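Local coordinates for 6-phosphogluconate dehydrogenase, NAD-binding (Geobacter metallireducens, PDB 3PEF), which binds NADP(+) and probably reduces succinic semialdehyde to gamma-hydroxybutyrate, as a member of the beta-hydroxyacid dehydrogenase family, at residues A[131-144]-A[153-167]. The protein carries 2 engineered substitutions. Numbering follows the deposited sequence.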
# COMPACT_ATOMS: atom_id res chain seq x y z
N GLY A 131 26.53 -20.40 16.69
CA GLY A 131 26.42 -21.64 15.94
C GLY A 131 25.01 -22.19 15.96
O GLY A 131 24.77 -23.39 15.91
N THR A 132 24.06 -21.28 15.96
CA THR A 132 22.69 -21.60 16.29
C THR A 132 21.73 -21.30 15.10
O THR A 132 20.52 -21.20 15.25
CB THR A 132 22.38 -20.83 17.59
OG1 THR A 132 22.29 -21.75 18.69
CG2 THR A 132 21.18 -19.97 17.46
N LEU A 133 22.31 -21.21 13.90
CA LEU A 133 21.55 -20.89 12.69
C LEU A 133 20.63 -22.03 12.27
O LEU A 133 20.89 -23.20 12.56
CB LEU A 133 22.50 -20.57 11.52
CG LEU A 133 23.50 -19.41 11.72
CD1 LEU A 133 24.47 -19.34 10.56
CD2 LEU A 133 22.79 -18.06 11.91
N ILE A 134 19.56 -21.69 11.55
CA ILE A 134 18.76 -22.69 10.86
C ILE A 134 19.20 -22.71 9.39
O ILE A 134 19.20 -21.68 8.73
CB ILE A 134 17.27 -22.34 10.96
CG1 ILE A 134 16.88 -22.12 12.43
CG2 ILE A 134 16.42 -23.43 10.32
CD1 ILE A 134 15.61 -21.34 12.59
N ILE A 135 19.58 -23.88 8.89
CA ILE A 135 20.17 -23.98 7.56
C ILE A 135 19.19 -24.63 6.58
O ILE A 135 18.76 -25.76 6.78
CB ILE A 135 21.51 -24.76 7.63
CG1 ILE A 135 22.42 -24.08 8.66
CG2 ILE A 135 22.19 -24.83 6.26
CD1 ILE A 135 23.85 -24.61 8.69
N LEU A 136 18.85 -23.90 5.53
CA LEU A 136 17.82 -24.32 4.58
C LEU A 136 18.45 -24.79 3.25
O LEU A 136 18.48 -24.06 2.27
CB LEU A 136 16.86 -23.14 4.31
CG LEU A 136 16.37 -22.41 5.56
CD1 LEU A 136 15.76 -21.05 5.24
CD2 LEU A 136 15.38 -23.31 6.33
N ALA A 137 18.94 -26.02 3.22
CA ALA A 137 19.70 -26.47 2.06
C ALA A 137 18.79 -27.00 0.97
O ALA A 137 17.70 -27.49 1.24
CB ALA A 137 20.74 -27.53 2.45
N ALA A 138 19.26 -26.92 -0.27
CA ALA A 138 18.55 -27.48 -1.42
C ALA A 138 19.57 -27.74 -2.51
O ALA A 138 20.48 -26.92 -2.73
CB ALA A 138 17.46 -26.50 -1.90
N GLY A 139 19.46 -28.87 -3.18
CA GLY A 139 20.44 -29.28 -4.17
C GLY A 139 21.09 -30.63 -3.90
O GLY A 139 20.51 -31.47 -3.23
N ASP A 140 22.30 -30.81 -4.42
CA ASP A 140 23.03 -32.07 -4.33
C ASP A 140 23.05 -32.72 -2.94
O ASP A 140 23.61 -32.17 -1.99
CB ASP A 140 24.47 -31.86 -4.85
CG ASP A 140 25.21 -33.17 -5.07
OD1 ASP A 140 25.77 -33.37 -6.17
OD2 ASP A 140 25.26 -33.99 -4.13
N ARG A 141 22.46 -33.90 -2.84
CA ARG A 141 22.33 -34.60 -1.56
C ARG A 141 23.64 -35.16 -1.02
O ARG A 141 23.85 -35.20 0.20
CB ARG A 141 21.28 -35.72 -1.68
CG ARG A 141 19.88 -35.27 -1.29
CD ARG A 141 18.83 -36.35 -1.57
NE ARG A 141 18.62 -36.54 -3.00
CZ ARG A 141 17.74 -35.85 -3.72
NH1 ARG A 141 16.98 -34.93 -3.15
NH2 ARG A 141 17.61 -36.09 -5.02
N ASN A 142 24.50 -35.62 -1.92
CA ASN A 142 25.81 -36.12 -1.52
C ASN A 142 26.65 -34.98 -0.93
O ASN A 142 27.32 -35.15 0.10
CB ASN A 142 26.51 -36.74 -2.73
CG ASN A 142 25.78 -37.98 -3.23
OD1 ASN A 142 25.11 -38.68 -2.46
ND2 ASN A 142 25.89 -38.25 -4.53
N LEU A 143 26.60 -33.82 -1.56
CA LEU A 143 27.27 -32.65 -1.03
C LEU A 143 26.65 -32.22 0.30
O LEU A 143 27.35 -31.84 1.23
CB LEU A 143 27.23 -31.50 -2.05
CG LEU A 143 27.87 -30.20 -1.59
CD1 LEU A 143 29.26 -30.44 -1.02
CD2 LEU A 143 27.90 -29.21 -2.76
N TYR A 144 25.33 -32.31 0.39
CA TYR A 144 24.64 -32.01 1.64
C TYR A 144 25.25 -32.87 2.74
O TYR A 144 25.64 -32.38 3.80
CB TYR A 144 23.15 -32.32 1.49
CG TYR A 144 22.31 -32.14 2.73
CD1 TYR A 144 21.94 -30.88 3.16
CD2 TYR A 144 21.84 -33.25 3.43
CE1 TYR A 144 21.13 -30.71 4.30
CE2 TYR A 144 21.04 -33.10 4.56
CZ TYR A 144 20.69 -31.82 4.99
OH TYR A 144 19.90 -31.65 6.11
N LYS A 153 28.55 -27.24 12.90
CA LYS A 153 29.27 -26.29 13.73
C LYS A 153 28.71 -24.89 13.53
O LYS A 153 29.01 -23.98 14.31
CB LYS A 153 30.77 -26.32 13.43
CG LYS A 153 31.42 -27.67 13.76
CD LYS A 153 31.23 -28.01 15.23
CE LYS A 153 30.60 -29.38 15.45
NZ LYS A 153 29.59 -29.37 16.56
N MET A 154 27.88 -24.71 12.51
CA MET A 154 27.39 -23.37 12.19
C MET A 154 25.94 -23.18 12.57
O MET A 154 25.50 -22.07 12.85
CB MET A 154 27.58 -23.06 10.70
CG MET A 154 29.05 -23.12 10.25
SD MET A 154 29.33 -22.56 8.55
CE MET A 154 28.59 -23.88 7.60
N GLY A 155 25.18 -24.27 12.59
CA GLY A 155 23.76 -24.21 12.92
C GLY A 155 23.28 -25.25 13.92
O GLY A 155 24.05 -26.11 14.34
N LYS A 156 22.01 -25.16 14.30
CA LYS A 156 21.40 -26.11 15.22
C LYS A 156 20.33 -26.97 14.54
O LYS A 156 20.16 -28.14 14.87
CB LYS A 156 20.81 -25.41 16.46
CG LYS A 156 19.68 -24.41 16.19
CD LYS A 156 18.98 -24.05 17.52
CE LYS A 156 18.39 -22.65 17.54
NZ LYS A 156 17.18 -22.48 16.68
N LYS A 157 19.62 -26.38 13.60
CA LYS A 157 18.63 -27.12 12.83
C LYS A 157 19.08 -27.07 11.38
O LYS A 157 19.35 -25.98 10.84
CB LYS A 157 17.25 -26.46 12.96
CG LYS A 157 16.09 -27.28 12.37
CD LYS A 157 14.86 -26.39 12.10
CE LYS A 157 13.53 -27.09 12.41
NZ LYS A 157 13.33 -28.35 11.66
N ILE A 158 19.16 -28.23 10.76
CA ILE A 158 19.64 -28.32 9.39
C ILE A 158 18.68 -29.20 8.59
O ILE A 158 18.44 -30.34 8.95
CB ILE A 158 21.06 -28.92 9.35
CG1 ILE A 158 22.01 -28.08 10.20
CG2 ILE A 158 21.56 -29.01 7.92
CD1 ILE A 158 23.06 -28.88 10.96
N ILE A 159 18.12 -28.65 7.51
CA ILE A 159 17.13 -29.40 6.74
C ILE A 159 17.43 -29.36 5.26
O ILE A 159 18.17 -28.50 4.78
CB ILE A 159 15.70 -28.86 6.96
CG1 ILE A 159 15.59 -27.44 6.43
CG2 ILE A 159 15.34 -28.90 8.44
CD1 ILE A 159 14.15 -26.96 6.29
N HIS A 160 16.83 -30.28 4.52
CA HIS A 160 17.03 -30.34 3.07
C HIS A 160 15.67 -30.26 2.39
O HIS A 160 14.78 -31.03 2.71
CB HIS A 160 17.76 -31.64 2.70
CG HIS A 160 18.16 -31.72 1.26
ND1 HIS A 160 17.28 -32.12 0.27
CD2 HIS A 160 19.34 -31.47 0.64
CE1 HIS A 160 17.91 -32.11 -0.89
NE2 HIS A 160 19.15 -31.71 -0.70
N LEU A 161 15.51 -29.33 1.46
CA LEU A 161 14.19 -28.97 0.95
C LEU A 161 13.92 -29.38 -0.49
O LEU A 161 12.90 -29.02 -1.06
CB LEU A 161 13.98 -27.46 1.07
CG LEU A 161 13.97 -26.95 2.51
CD1 LEU A 161 14.16 -25.43 2.57
CD2 LEU A 161 12.66 -27.35 3.19
N GLY A 162 14.85 -30.13 -1.09
CA GLY A 162 14.66 -30.63 -2.44
C GLY A 162 15.67 -30.06 -3.40
O GLY A 162 16.83 -29.85 -3.04
N ASP A 163 15.24 -29.79 -4.63
CA ASP A 163 16.12 -29.28 -5.67
C ASP A 163 16.51 -27.80 -5.46
O ASP A 163 15.81 -27.07 -4.76
CB ASP A 163 15.46 -29.43 -7.04
CG ASP A 163 15.14 -30.87 -7.38
OD1 ASP A 163 15.91 -31.76 -6.95
OD2 ASP A 163 14.13 -31.11 -8.08
N VAL A 164 17.59 -27.38 -6.09
CA VAL A 164 18.06 -26.00 -5.98
C VAL A 164 16.91 -25.06 -6.30
O VAL A 164 16.20 -25.25 -7.29
CB VAL A 164 19.23 -25.71 -6.93
CG1 VAL A 164 19.75 -24.27 -6.73
CG2 VAL A 164 20.35 -26.73 -6.71
N GLY A 165 16.74 -24.05 -5.46
CA GLY A 165 15.66 -23.10 -5.67
C GLY A 165 14.67 -23.13 -4.54
O GLY A 165 14.13 -22.09 -4.16
N LYS A 166 14.44 -24.33 -3.98
CA LYS A 166 13.51 -24.52 -2.87
C LYS A 166 14.03 -23.84 -1.60
O LYS A 166 13.26 -23.26 -0.85
CB LYS A 166 13.27 -26.02 -2.61
CG LYS A 166 12.37 -26.71 -3.64
CD LYS A 166 10.90 -26.47 -3.33
CE LYS A 166 9.98 -26.82 -4.51
NZ LYS A 166 9.65 -25.60 -5.33
N GLY A 167 15.33 -23.92 -1.38
CA GLY A 167 15.94 -23.23 -0.26
C GLY A 167 15.81 -21.72 -0.37
O GLY A 167 15.44 -21.04 0.60
O HOH W 1 18.24 -32.91 -4.78
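The edge of His160 drives into the face of Tyr144, CD2 leading (planes at 74°), and CB adds a separate CH-pi contact over that ring. Arg141 CG makes another over one imidazole face, 4.0 Å from its centroid; Ala137 O lies over the opposite face. With His160 CG anti to the backbone N (chi1 -173°), NE2 donates to Gly139 O (2.9 Å), which lies almost in the imidazole plane. From the first turn of helix 141-154 the Tyr144 ring lies over strand 157-160, its CE1 4.0 Å from Ile158 CG2; an alanine here would probably uncover the imidazole edge and leave a gap above Ile158. Beneath, strands 133-139 and 157-160 run parallel, joined by bonds such as Ile159 N to Ile135 O (3.0 Å), with a beta bulge at Lys156. On the sheet's other face Leu136 CD2 lies alongside Ile159 CD1 (3.9 Å). Ala138 CB fits the hollow between Asp163 O and Gly167 N; Val164 CG2 nestles against Gly139 CA (3.6 Å). This right-handed beta-alpha-beta crossover forms the edge of this chain's Rossmann-type sheet: strand 115-122 pairs antiparallel with 133-139, helix 141-154 covers the Ile135 and Ile158 face, and a second subunit packs on Ile134 and Leu136.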